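Local coordinates for protein cysteine protease-like VirA (Shigella flexneri, PDB 3EB8) that is a secreted Shigella virulence effector that promotes entry into epithelial cells and bacterial spread, although its reported alpha-tubulin protease activity is disputed, at residues A[34-39]-A[46-51]; A[55-60]-A[68-73]; A[166-171]-A[202-207]; A[196-201]-A[218-223]. One frame throughout, in Å; residues are numbered along the deposited sequence.

From the N terminus, contact 1 closes the tight hairpin of strands 35-41 and 44-51, and contact 2 then closes the next hairpin, strands 54-61 and 66-69. The two follow in series and touch, because strands 44-51 and 54-61 are neighbours in one antiparallel sheet; their centres lie about 9 Å apart. Far along the chain, on the opposite side of its centre, contacts 3 and 4 cross: 196-201 falls inside the loop closed by 166-171 and 202-207, whereas 218-223 lies beyond it. Both use helix 194-204, tying it to helix 167-176 and to helix 210-221. The centres of contacts 1 and 3 are about 42 Å apart.

Contact 1 of 4, residues A[34-39]-A[46-51]; sequences GEFAHA and IRLCLN
Phe-36 lays one face of its ring over the CB of Leu-48, with its CZ 3.4 Å from that Leu-48 CB. Its CG stands in the crowded position between backbone N and carbonyl carbon (chi1 65°), which swings the ring across the partner strand, where Leu-50 CD1 also meets it. A classic beta bulge lies at its root: Phe-36 and Ala-37 both face Leu-48. Leu-48 O takes a straight bond from Phe-36 N at 2.8 Å and a weak one from Ala-37 N. Beyond the bulge, on the face of Ala-37 and Leu-48, the small alanine leaves room for Leu-48 CD1, 3.8 Å from Ala-37 CB.

On the face of Glu-35, Arg-47 and Cys-49, extended Glu-35 reaches Arg-47 in a salt bridge, Glu-35 OE1 to Arg-47 NH1 at 2.9 Å. The carboxylate offers its syn lone pair to an N-H in the guanidinium plane, yet the two planes are turned 63° apart. Met-32 N also bonds OE1, Ser-26 OG bonds OE2, and Ser-45 OG holds Arg-47 NE, so both charged groups are held by further bonds. Gly-34 suits its place by lacking a CB, which would clash with Leu-50 O, and by its positive phi.

The hairpin belongs to a five-stranded antiparallel sheet: 54-61 flanks 44-51, residues 24-26 flank 35-41, and Phe-87 packs on Phe-36 and Ala-37.

Contact 2 of 4, residues A[55-60]-A[68-73]; sequences CSVFYL and TQLSSK
The close packing gathers round Leu-70, whose branched end fills the angle between Cys-55 and Val-57. Its chi1 (-46°) swings CG against Cys-55 O, and chi2 near 180° (-177°) then spreads the branches: CD1 rests nearest Cys-55 SG, at 3.8 Å, and CD2 nearest Val-57 CG2, also at 3.8 Å. Cys-55 helps by holding its sulfur anti to the backbone N (chi1 -178°), and the beta-branched Val-57 brings CG2 against the leucine. All three are apolar or weakly polar, as suits a face on which Tyr-75 and Leu-78 of helix 72-81 also bear on Leu-70. The backbone is drawn in just as firmly. Leu-70 N meets Cys-55 O at 2.9 Å, nearly along the C=O axis, and Val-57 N reaches Thr-68 O at 2.7 Å.

This is a beta hairpin at the rim of a five-stranded antiparallel meander, strand 66-69 being one of its two outermost strands. Val-57 and Thr-68 form a hydrogen-bonded pair, Ser-56 and Gln-69 a non-hydrogen-bonded one. Just past Leu-70 the chain turns into helix 72-81 through a capping box: N-cap Ser-71 caps a backbone N of the first turn with its OG, and Glu-74 OE2 accepts from Ser-71 N.

The face of Ser-56 and Gln-69 is looser. Ser-56 OG merely lies alongside the extended Gln-69, 3.7 Å from the Gln-69 CG, with no bond between them. Gln-69 is exposed and polar, at home beside solvent. Thr-68, though on the Val-57 face, is likewise exposed at the outer edge.

Contact 3 of 4, residues A[166-171]-A[202-207]; sequences PLKLIA and NSNFPQ
The amide of Asn-204 presses against the first turn of helix 167-176, with its CG 3.8 Å from Leu-169 CA. Its two ends part along that turn. Asn-204 OD1 lies 3.2 Å from Lys-168 CG, where the lysine chain crosses it at about a right angle, and Asn-204 ND2 comes within 3.5 Å of Leu-169 CA. Beside it Phe-205 supplies the apolar half: its CZ meets Pro-166 CD at 3.8 Å, and its CE1 meets Leu-169 CD2 at 3.8 Å. Proline suits this place, since as N-cap its rigid ring offers a flank to the phenyl group. This packs the end of helix 194-204, within the tubulin-binding region, on the start of helix 167-176.

Further out, Phe-205 is backed by Phe-219 of helix 210-221, and Leu-169 leans on Phe-223. The asparagine is set by bonds from ND2 to Asp-172 OD2 and to Ile-200 O, four residues earlier.

Lys-168 NZ makes a salt bridge to the same Asp-172 OD2. With a cation and an amide N-H both directed at that oxygen, the carboxylate is probably kept ionised, and the amide's orientation is fixed by the two acceptors that grip its nitrogen.

Contact 4 of 4, residues A[196-201]-A[218-223]; sequences QVNKII and LFTSLF
Segment 196-201, wholly helical, faces the last turn of helix 210-221, the CA atoms of Asn-198 and Thr-220 being nearest at 6.4 Å, before Leu-222 leaves the helix and Phe-223 takes a positive phi (86°).

Ile-201 carries the contact. Its CG1 stands anti to the carbonyl carbon, which carries CD1 at the tip across the gap, crossing Thr-220 at about a right angle. There the methyl sits 3.2 Å from Thr-220 OG1 and 3.4 Å from Phe-219 O, and reaches Phe-223 CD2 at 4.0 Å. An isoleucine reaches far enough for its terminal methyl to touch the Thr-220 hydroxyl, Phe-219 O and the Phe-223 ring together. Thr-220 OG1 bonds Lys-216 O one turn back, so the methyl meets a hydroxyl already satisfied within its own helix.

Two consecutive helices, 194-204 and 210-221, joined by a short loop, pair here within the tubulin-binding region. One turn before Ile-201, Val-197 lays CG2 against Thr-220 O at 3.9 Å and against the Thr-220 CG2 methyl at 4.1 Å. Its CB also lies near Phe-223 CB.

The Phe-223 ring is covered on one face by Phe-219 CB, poised over the ring centre at 4.1 Å above the plane. Leu-169 of helix 167-176 touches both Phe-223 and Ile-200.

Contact 1 of 4, residues A[34-39]-A[46-51]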
loop_
_atom_site.group_PDB
_atom_site.type_symbol
_atom_site.label_atom_id
_atom_site.label_comp_id
_atom_site.label_asym_id
_atom_site.label_seq_id
_atom_site.Cartn_x
_atom_site.Cartn_y
_atom_site.Cartn_z
ATOM N N GLY A 34 -21.009 7.750 -12.119
ATOM C CA GLY A 34 -19.617 8.148 -12.179
ATOM C C GLY A 34 -18.994 8.404 -10.814
ATOM O O GLY A 34 -17.818 8.753 -10.723
ATOM N N GLU A 35 -19.772 8.224 -9.751
ATOM C CA GLU A 35 -19.267 8.420 -8.393
ATOM C C GLU A 35 -18.156 7.437 -8.037
ATOM O O GLU A 35 -18.302 6.226 -8.206
ATOM C CB GLU A 35 -20.401 8.309 -7.371
ATOM C CG GLU A 35 -19.944 8.374 -5.938
ATOM C CD GLU A 35 -21.100 8.228 -4.964
ATOM O OE1 GLU A 35 -22.218 8.679 -5.301
ATOM O OE2 GLU A 35 -20.896 7.663 -3.861
ATOM N N PHE A 36 -17.048 7.973 -7.536
ATOM C CA PHE A 36 -15.905 7.160 -7.166
ATOM C C PHE A 36 -15.578 7.300 -5.685
ATOM O O PHE A 36 -14.869 6.467 -5.125
ATOM C CB PHE A 36 -14.682 7.511 -8.023
ATOM C CG PHE A 36 -14.172 8.903 -7.802
ATOM C CD1 PHE A 36 -13.230 9.160 -6.818
ATOM C CD2 PHE A 36 -14.635 9.950 -8.570
ATOM C CE1 PHE A 36 -12.762 10.427 -6.601
ATOM C CE2 PHE A 36 -14.164 11.229 -8.359
ATOM C CZ PHE A 36 -13.224 11.464 -7.372
ATOM N N ALA A 37 -16.092 8.345 -5.045
ATOM C CA ALA A 37 -15.909 8.499 -3.604
ATOM C C ALA A 37 -17.088 9.182 -2.923
ATOM O O ALA A 37 -17.863 9.896 -3.552
ATOM C CB ALA A 37 -14.635 9.233 -3.299
ATOM N N HIS A 38 -17.214 8.954 -1.624
ATOM C CA HIS A 38 -18.277 9.570 -0.849
ATOM C C HIS A 38 -17.822 9.853 0.569
ATOM O O HIS A 38 -16.933 9.192 1.102
ATOM C CB HIS A 38 -19.482 8.646 -0.769
ATOM C CG HIS A 38 -19.210 7.399 0.005
ATOM N ND1 HIS A 38 -18.753 6.246 -0.587
ATOM C CD2 HIS A 38 -19.287 7.143 1.329
ATOM C CE1 HIS A 38 -18.584 5.322 0.340
ATOM N NE2 HIS A 38 -18.901 5.839 1.509
ATOM N N ALA A 39 -18.455 10.839 1.183
ATOM C CA ALA A 39 -18.243 11.130 2.588
ATOM C C ALA A 39 -19.597 11.421 3.198
ATOM O O ALA A 39 -20.376 12.205 2.683
ATOM C CB ALA A 39 -17.310 12.309 2.761
ATOM N N ILE A 46 -21.187 13.968 0.699
ATOM C CA ILE A 46 -20.503 14.517 -0.453
ATOM C C ILE A 46 -20.170 13.361 -1.387
ATOM O O ILE A 46 -19.670 12.329 -0.949
ATOM C CB ILE A 46 -19.222 15.287 -0.053
ATOM C CG1 ILE A 46 -19.557 16.412 0.912
ATOM C CG2 ILE A 46 -18.568 15.903 -1.262
ATOM C CD1 ILE A 46 -19.617 15.992 2.362
ATOM N N ARG A 47 -20.478 13.525 -2.665
ATOM C CA ARG A 47 -20.157 12.512 -3.643
ATOM C C ARG A 47 -19.225 13.100 -4.677
ATOM O O ARG A 47 -19.455 14.203 -5.181
ATOM C CB ARG A 47 -21.422 11.995 -4.319
ATOM C CG ARG A 47 -22.534 11.660 -3.363
ATOM C CD ARG A 47 -22.135 10.559 -2.397
ATOM N NE ARG A 47 -23.269 10.187 -1.558
ATOM C CZ ARG A 47 -24.268 9.409 -1.959
ATOM N NH1 ARG A 47 -24.264 8.910 -3.189
ATOM N NH2 ARG A 47 -25.261 9.131 -1.126
ATOM N N LEU A 48 -18.168 12.368 -4.994
ATOM C CA LEU A 48 -17.230 12.800 -6.011
ATOM C C LEU A 48 -17.415 11.935 -7.240
ATOM O O LEU A 48 -17.281 10.715 -7.168
ATOM C CB LEU A 48 -15.810 12.658 -5.498
ATOM C CG LEU A 48 -15.614 13.258 -4.109
ATOM C CD1 LEU A 48 -14.186 13.025 -3.610
ATOM C CD2 LEU A 48 -15.949 14.727 -4.126
ATOM N N CYS A 49 -17.728 12.566 -8.367
ATOM C CA CYS A 49 -18.018 11.823 -9.580
ATOM C C CYS A 49 -17.102 12.220 -10.721
ATOM O O CYS A 49 -16.695 13.373 -10.831
ATOM C CB CYS A 49 -19.480 12.012 -9.988
ATOM S SG CYS A 49 -20.641 11.592 -8.683
ATOM N N LEU A 50 -16.785 11.241 -11.562
ATOM C CA LEU A 50 -16.046 11.464 -12.787
ATOM C C LEU A 50 -16.974 11.196 -13.955
ATOM O O LEU A 50 -17.704 10.205 -13.964
ATOM C CB LEU A 50 -14.839 10.533 -12.847
ATOM C CG LEU A 50 -13.612 11.093 -12.136
ATOM C CD1 LEU A 50 -12.675 9.993 -11.702
ATOM C CD2 LEU A 50 -12.896 12.074 -13.048
ATOM N N ASN A 51 -16.962 12.095 -14.925
ATOM C CA ASN A 51 -17.694 11.886 -16.161
ATOM C C ASN A 51 -16.812 12.346 -17.308
ATOM O O ASN A 51 -16.462 13.522 -17.402
ATOM C CB ASN A 51 -19.029 12.629 -16.123
ATOM C CG ASN A 51 -19.843 12.287 -14.871
ATOM O OD1 ASN A 51 -20.467 11.223 -14.792
ATOM N ND2 ASN A 51 -19.824 13.184 -13.880
#

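Contact 2 of 4, residues A[55-60]-A[68-73]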
loop_
_atom_site.group_PDB
_atom_site.type_symbol
_atom_site.label_atom_id
_atom_site.label_comp_id
_atom_site.label_asym_id
_atom_site.label_seq_id
_atom_site.Cartn_x
_atom_site.Cartn_y
_atom_site.Cartn_z
ATOM N N CYS A 55 -14.238 15.821 -13.077
ATOM C CA CYS A 55 -14.708 15.597 -11.714
ATOM C C CYS A 55 -15.741 16.629 -11.265
ATOM O O CYS A 55 -15.499 17.840 -11.317
ATOM C CB CYS A 55 -13.536 15.589 -10.733
ATOM S SG CYS A 55 -14.017 15.266 -9.013
ATOM N N SER A 56 -16.893 16.138 -10.827
ATOM C CA SER A 56 -17.916 16.992 -10.240
ATOM C C SER A 56 -18.116 16.601 -8.782
ATOM O O SER A 56 -17.928 15.441 -8.401
ATOM C CB SER A 56 -19.242 16.891 -11.003
ATOM O OG SER A 56 -19.063 17.217 -12.367
ATOM N N VAL A 57 -18.496 17.581 -7.971
ATOM C CA VAL A 57 -18.758 17.358 -6.562
ATOM C C VAL A 57 -20.228 17.591 -6.262
ATOM O O VAL A 57 -20.792 18.620 -6.618
ATOM C CB VAL A 57 -17.922 18.292 -5.699
ATOM C CG1 VAL A 57 -18.119 17.953 -4.224
ATOM C CG2 VAL A 57 -16.448 18.199 -6.111
ATOM N N PHE A 58 -20.849 16.619 -5.607
ATOM C CA PHE A 58 -22.250 16.733 -5.250
ATOM C C PHE A 58 -22.412 16.835 -3.741
ATOM O O PHE A 58 -21.865 16.030 -2.976
ATOM C CB PHE A 58 -23.030 15.541 -5.784
ATOM C CG PHE A 58 -23.145 15.518 -7.273
ATOM C CD1 PHE A 58 -22.102 15.053 -8.058
ATOM C CD2 PHE A 58 -24.302 15.958 -7.895
ATOM C CE1 PHE A 58 -22.206 15.028 -9.429
ATOM C CE2 PHE A 58 -24.419 15.935 -9.269
ATOM C CZ PHE A 58 -23.368 15.468 -10.040
ATOM N N TYR A 59 -23.163 17.843 -3.320
ATOM C CA TYR A 59 -23.398 18.088 -1.915
ATOM C C TYR A 59 -24.848 17.761 -1.588
ATOM O O TYR A 59 -25.768 18.423 -2.048
ATOM C CB TYR A 59 -23.071 19.538 -1.572
ATOM C CG TYR A 59 -21.643 19.935 -1.875
ATOM C CD1 TYR A 59 -21.298 20.502 -3.105
ATOM C CD2 TYR A 59 -20.642 19.751 -0.933
ATOM C CE1 TYR A 59 -19.992 20.875 -3.380
ATOM C CE2 TYR A 59 -19.335 20.116 -1.198
ATOM C CZ TYR A 59 -19.013 20.678 -2.415
ATOM O OH TYR A 59 -17.701 21.034 -2.649
ATOM N N LEU A 60 -25.049 16.722 -0.796
ATOM C CA LEU A 60 -26.397 16.300 -0.416
ATOM C C LEU A 60 -26.735 16.667 1.035
ATOM O O LEU A 60 -26.282 16.001 1.973
ATOM C CB LEU A 60 -26.552 14.788 -0.612
ATOM C CG LEU A 60 -26.652 14.252 -2.050
ATOM C CD1 LEU A 60 -25.621 14.881 -2.969
ATOM C CD2 LEU A 60 -26.525 12.739 -2.075
ATOM N N THR A 68 -20.865 20.965 -8.314
ATOM C CA THR A 68 -19.860 21.848 -8.865
ATOM C C THR A 68 -18.930 21.042 -9.742
ATOM O O THR A 68 -18.527 19.932 -9.385
ATOM C CB THR A 68 -19.041 22.525 -7.756
ATOM O OG1 THR A 68 -19.869 23.473 -7.066
ATOM C CG2 THR A 68 -17.825 23.241 -8.356
ATOM N N GLN A 69 -18.592 21.595 -10.893
ATOM C CA GLN A 69 -17.677 20.930 -11.795
ATOM C C GLN A 69 -16.299 21.537 -11.580
ATOM O O GLN A 69 -16.141 22.756 -11.637
ATOM C CB GLN A 69 -18.147 21.111 -13.241
ATOM C CG GLN A 69 -17.581 20.111 -14.227
ATOM C CD GLN A 69 -18.014 20.404 -15.647
ATOM O OE1 GLN A 69 -18.282 19.492 -16.434
ATOM N NE2 GLN A 69 -18.098 21.686 -15.981
ATOM N N LEU A 70 -15.305 20.696 -11.308
ATOM C CA LEU A 70 -13.952 21.183 -11.047
ATOM C C LEU A 70 -13.148 21.332 -12.332
ATOM O O LEU A 70 -13.238 20.483 -13.227
ATOM C CB LEU A 70 -13.200 20.223 -10.122
ATOM C CG LEU A 70 -13.865 19.677 -8.863
ATOM C CD1 LEU A 70 -12.867 18.825 -8.110
ATOM C CD2 LEU A 70 -14.386 20.779 -7.961
ATOM N N SER A 71 -12.347 22.393 -12.417
ATOM C CA SER A 71 -11.353 22.508 -13.489
ATOM C C SER A 71 -10.268 21.472 -13.235
ATOM O O SER A 71 -10.192 20.913 -12.137
ATOM C CB SER A 71 -10.717 23.892 -13.492
ATOM O OG SER A 71 -9.939 24.069 -12.317
ATOM N N SER A 72 -9.416 21.228 -14.227
ATOM C CA SER A 72 -8.383 20.204 -14.071
ATOM C C SER A 72 -7.483 20.534 -12.878
ATOM O O SER A 72 -6.981 19.634 -12.196
ATOM C CB SER A 72 -7.545 20.054 -15.342
ATOM O OG SER A 72 -6.264 20.631 -15.167
ATOM N N LYS A 73 -7.295 21.826 -12.621
ATOM C CA LYS A 73 -6.453 22.259 -11.512
ATOM C C LYS A 73 -7.098 21.937 -10.170
ATOM O O LYS A 73 -6.478 21.333 -9.287
ATOM C CB LYS A 73 -6.179 23.761 -11.610
ATOM C CG LYS A 73 -5.519 24.363 -10.382
ATOM C CD LYS A 73 -5.109 25.814 -10.645
ATOM C CE LYS A 73 -4.569 26.485 -9.385
ATOM N NZ LYS A 73 -4.258 27.930 -9.594
#

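Contact 3 of 4, residues A[166-171]-A[202-207]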
loop_
_atom_site.group_PDB
_atom_site.type_symbol
_atom_site.label_atom_id
_atom_site.label_comp_id
_atom_site.label_asym_id
_atom_site.label_seq_id
_atom_site.Cartn_x
_atom_site.Cartn_y
_atom_site.Cartn_z
ATOM N N PRO A 166 8.095 -2.302 15.203
ATOM C CA PRO A 166 9.521 -2.029 15.038
ATOM C C PRO A 166 10.160 -3.075 14.131
ATOM O O PRO A 166 9.904 -4.267 14.298
ATOM C CB PRO A 166 10.063 -2.154 16.464
ATOM C CG PRO A 166 8.881 -1.875 17.339
ATOM C CD PRO A 166 7.684 -2.387 16.614
ATOM N N LEU A 167 10.990 -2.624 13.193
ATOM C CA LEU A 167 11.630 -3.497 12.215
ATOM C C LEU A 167 12.508 -4.575 12.836
ATOM O O LEU A 167 12.566 -5.702 12.338
ATOM C CB LEU A 167 12.428 -2.672 11.198
ATOM C CG LEU A 167 11.583 -2.058 10.077
ATOM C CD1 LEU A 167 12.344 -0.953 9.338
ATOM C CD2 LEU A 167 11.094 -3.127 9.099
ATOM N N LYS A 168 13.196 -4.235 13.916
ATOM C CA LYS A 168 14.040 -5.206 14.599
ATOM C C LYS A 168 13.183 -6.373 15.115
ATOM O O LYS A 168 13.619 -7.529 15.131
ATOM C CB LYS A 168 14.817 -4.527 15.737
ATOM C CG LYS A 168 15.593 -5.473 16.647
ATOM C CD LYS A 168 16.769 -6.120 15.922
ATOM C CE LYS A 168 17.719 -6.807 16.902
ATOM N NZ LYS A 168 16.982 -7.619 17.916
ATOM N N LEU A 169 11.964 -6.058 15.535
ATOM C CA LEU A 169 11.028 -7.056 16.026
ATOM C C LEU A 169 10.541 -7.927 14.884
ATOM O O LEU A 169 10.330 -9.127 15.063
ATOM C CB LEU A 169 9.831 -6.386 16.692
ATOM C CG LEU A 169 8.680 -7.307 17.071
ATOM C CD1 LEU A 169 9.185 -8.478 17.909
ATOM C CD2 LEU A 169 7.618 -6.521 17.822
ATOM N N ILE A 170 10.355 -7.326 13.711
ATOM C CA ILE A 170 10.023 -8.118 12.542
ATOM C C ILE A 170 11.178 -9.064 12.207
ATOM O O ILE A 170 10.961 -10.251 11.941
ATOM C CB ILE A 170 9.700 -7.260 11.316
ATOM C CG1 ILE A 170 8.539 -6.289 11.607
ATOM C CG2 ILE A 170 9.437 -8.161 10.108
ATOM C CD1 ILE A 170 7.188 -6.930 11.698
ATOM N N ALA A 171 12.405 -8.546 12.223
ATOM C CA ALA A 171 13.570 -9.378 11.931
ATOM C C ALA A 171 13.706 -10.517 12.946
ATOM O O ALA A 171 14.029 -11.640 12.579
ATOM C CB ALA A 171 14.845 -8.538 11.891
ATOM N N ASN A 202 9.352 -9.089 24.334
ATOM C CA ASN A 202 9.951 -8.451 25.500
ATOM C C ASN A 202 11.343 -7.877 25.243
ATOM O O ASN A 202 11.702 -6.854 25.825
ATOM C CB ASN A 202 9.931 -9.383 26.710
ATOM C CG ASN A 202 8.650 -9.249 27.514
ATOM O OD1 ASN A 202 8.245 -8.139 27.871
ATOM N ND2 ASN A 202 8.001 -10.372 27.795
ATOM N N SER A 203 12.107 -8.515 24.356
ATOM C CA SER A 203 13.401 -7.968 23.940
ATOM C C SER A 203 13.238 -6.609 23.259
ATOM O O SER A 203 14.096 -5.744 23.380
ATOM C CB SER A 203 14.128 -8.926 22.980
ATOM O OG SER A 203 14.792 -9.977 23.668
ATOM N N ASN A 204 12.134 -6.433 22.538
ATOM C CA ASN A 204 11.942 -5.246 21.696
ATOM C C ASN A 204 11.015 -4.197 22.273
ATOM O O ASN A 204 10.796 -3.159 21.653
ATOM C CB ASN A 204 11.440 -5.631 20.297
ATOM C CG ASN A 204 12.544 -6.153 19.411
ATOM O OD1 ASN A 204 13.393 -5.389 18.946
ATOM N ND2 ASN A 204 12.555 -7.467 19.187
ATOM N N PHE A 205 10.466 -4.480 23.446
ATOM C CA PHE A 205 9.603 -3.534 24.144
ATOM C C PHE A 205 9.991 -3.432 25.625
ATOM O O PHE A 205 9.374 -4.060 26.483
ATOM C CB PHE A 205 8.133 -3.937 24.004
ATOM C CG PHE A 205 7.539 -3.632 22.652
ATOM C CD1 PHE A 205 6.926 -4.631 21.905
ATOM C CD2 PHE A 205 7.577 -2.354 22.132
ATOM C CE1 PHE A 205 6.364 -4.356 20.659
ATOM C CE2 PHE A 205 7.022 -2.073 20.887
ATOM C CZ PHE A 205 6.417 -3.078 20.152
ATOM N N PRO A 206 11.025 -2.632 25.924
ATOM C CA PRO A 206 11.512 -2.425 27.294
ATOM C C PRO A 206 10.568 -1.547 28.117
ATOM O O PRO A 206 10.326 -1.827 29.294
ATOM C CB PRO A 206 12.846 -1.688 27.094
ATOM C CG PRO A 206 13.114 -1.698 25.611
ATOM C CD PRO A 206 11.788 -1.844 24.944
ATOM N N GLN A 207 10.042 -0.499 27.487
ATOM C CA GLN A 207 9.159 0.467 28.147
ATOM C C GLN A 207 7.976 -0.186 28.879
ATOM O O GLN A 207 7.386 -1.154 28.399
ATOM C CB GLN A 207 8.647 1.491 27.133
ATOM C CG GLN A 207 9.605 1.796 25.971
ATOM C CD GLN A 207 9.480 0.817 24.799
ATOM O OE1 GLN A 207 9.892 1.118 23.675
ATOM N NE2 GLN A 207 8.907 -0.353 25.062
#

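Contact 4 of 4, residues A[196-201]-A[218-223]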
loop_
_atom_site.group_PDB
_atom_site.type_symbol
_atom_site.label_atom_id
_atom_site.label_comp_id
_atom_site.label_asym_id
_atom_site.label_seq_id
_atom_site.Cartn_x
_atom_site.Cartn_y
_atom_site.Cartn_z
ATOM N N GLN A 196 8.176 -18.622 22.909
ATOM C CA GLN A 196 9.131 -18.072 21.958
ATOM C C GLN A 196 8.860 -16.613 21.623
ATOM O O GLN A 196 9.751 -15.770 21.749
ATOM C CB GLN A 196 9.174 -18.910 20.683
ATOM C CG GLN A 196 9.975 -20.202 20.808
ATOM C CD GLN A 196 9.390 -21.322 19.961
ATOM O OE1 GLN A 196 8.385 -21.136 19.276
ATOM N NE2 GLN A 196 10.013 -22.489 20.008
ATOM N N VAL A 197 7.637 -16.309 21.195
ATOM C CA VAL A 197 7.297 -14.945 20.808
ATOM C C VAL A 197 7.451 -14.008 22.001
ATOM O O VAL A 197 7.907 -12.879 21.855
ATOM C CB VAL A 197 5.866 -14.825 20.241
ATOM C CG1 VAL A 197 5.488 -16.068 19.476
ATOM C CG2 VAL A 197 4.860 -14.554 21.340
ATOM N N ASN A 198 7.084 -14.488 23.184
ATOM C CA ASN A 198 7.196 -13.681 24.381
ATOM C C ASN A 198 8.629 -13.207 24.622
ATOM O O ASN A 198 8.850 -12.141 25.205
ATOM C CB ASN A 198 6.683 -14.440 25.591
ATOM C CG ASN A 198 6.601 -13.566 26.813
ATOM O OD1 ASN A 198 7.343 -13.762 27.767
ATOM N ND2 ASN A 198 5.718 -12.566 26.777
ATOM N N LYS A 199 9.593 -14.000 24.165
ATOM C CA LYS A 199 11.003 -13.637 24.252
ATOM C C LYS A 199 11.323 -12.404 23.400
ATOM O O LYS A 199 11.744 -11.364 23.912
ATOM C CB LYS A 199 11.868 -14.827 23.824
ATOM C CG LYS A 199 13.241 -14.467 23.272
ATOM C CD LYS A 199 14.271 -14.299 24.373
ATOM C CE LYS A 199 15.617 -13.951 23.776
ATOM N NZ LYS A 199 15.477 -12.878 22.749
ATOM N N ILE A 200 11.117 -12.532 22.094
ATOM C CA ILE A 200 11.298 -11.433 21.148
ATOM C C ILE A 200 10.567 -10.154 21.560
ATOM O O ILE A 200 11.160 -9.073 21.632
ATOM C CB ILE A 200 10.725 -11.823 19.788
ATOM C CG1 ILE A 200 11.284 -13.164 19.336
ATOM C CG2 ILE A 200 11.032 -10.765 18.778
ATOM C CD1 ILE A 200 10.665 -13.638 18.038
ATOM N N ILE A 201 9.263 -10.291 21.800
ATOM C CA ILE A 201 8.404 -9.162 22.114
ATOM C C ILE A 201 8.993 -8.376 23.268
ATOM O O ILE A 201 9.151 -7.156 23.178
ATOM C CB ILE A 201 6.954 -9.626 22.412
ATOM C CG1 ILE A 201 6.192 -9.751 21.092
ATOM C CG2 ILE A 201 6.228 -8.652 23.337
ATOM C CD1 ILE A 201 5.035 -10.711 21.141
ATOM N N LEU A 218 -0.898 -7.200 22.528
ATOM C CA LEU A 218 -1.446 -7.241 21.190
ATOM C C LEU A 218 -0.564 -8.088 20.279
ATOM O O LEU A 218 -1.034 -9.034 19.637
ATOM C CB LEU A 218 -1.558 -5.817 20.650
ATOM C CG LEU A 218 -2.123 -5.628 19.246
ATOM C CD1 LEU A 218 -3.441 -6.370 19.144
ATOM C CD2 LEU A 218 -2.307 -4.139 18.953
ATOM N N PHE A 219 0.723 -7.758 20.227
ATOM C CA PHE A 219 1.621 -8.469 19.331
ATOM C C PHE A 219 1.912 -9.881 19.802
ATOM O O PHE A 219 2.319 -10.713 19.017
ATOM C CB PHE A 219 2.922 -7.693 19.086
ATOM C CG PHE A 219 2.701 -6.370 18.433
ATOM C CD1 PHE A 219 3.227 -5.214 18.974
ATOM C CD2 PHE A 219 1.903 -6.273 17.299
ATOM C CE1 PHE A 219 2.993 -3.978 18.375
ATOM C CE2 PHE A 219 1.672 -5.040 16.694
ATOM C CZ PHE A 219 2.223 -3.892 17.236
ATOM N N THR A 220 1.707 -10.151 21.082
ATOM C CA THR A 220 1.893 -11.512 21.575
ATOM C C THR A 220 0.828 -12.435 21.002
ATOM O O THR A 220 1.112 -13.564 20.616
ATOM C CB THR A 220 1.864 -11.582 23.119
ATOM O OG1 THR A 220 3.049 -10.968 23.643
ATOM C CG2 THR A 220 1.815 -13.028 23.584
ATOM N N SER A 221 -0.401 -11.931 20.955
ATOM C CA SER A 221 -1.532 -12.667 20.413
ATOM C C SER A 221 -1.373 -12.843 18.908
ATOM O O SER A 221 -1.321 -13.963 18.415
ATOM C CB SER A 221 -2.845 -11.957 20.754
ATOM O OG SER A 221 -3.893 -12.390 19.906
ATOM N N LEU A 222 -1.290 -11.744 18.169
ATOM C CA LEU A 222 -0.843 -11.843 16.784
ATOM C C LEU A 222 0.511 -12.489 16.977
ATOM O O LEU A 222 0.977 -12.592 18.102
ATOM C CB LEU A 222 -0.672 -10.469 16.164
ATOM C CG LEU A 222 -1.770 -9.418 16.290
ATOM C CD1 LEU A 222 -1.241 -8.036 15.870
ATOM C CD2 LEU A 222 -2.967 -9.819 15.461
ATOM N N PHE A 223 1.150 -12.931 15.919
ATOM C CA PHE A 223 2.485 -13.541 16.044
ATOM C C PHE A 223 2.366 -15.028 16.353
ATOM O O PHE A 223 3.206 -15.824 15.945
ATOM C CB PHE A 223 3.354 -12.867 17.121
ATOM C CG PHE A 223 4.001 -11.565 16.684
ATOM C CD1 PHE A 223 3.363 -10.700 15.802
ATOM C CD2 PHE A 223 5.237 -11.186 17.198
ATOM C CE1 PHE A 223 3.955 -9.504 15.430
ATOM C CE2 PHE A 223 5.843 -9.980 16.818
ATOM C CZ PHE A 223 5.194 -9.145 15.935
#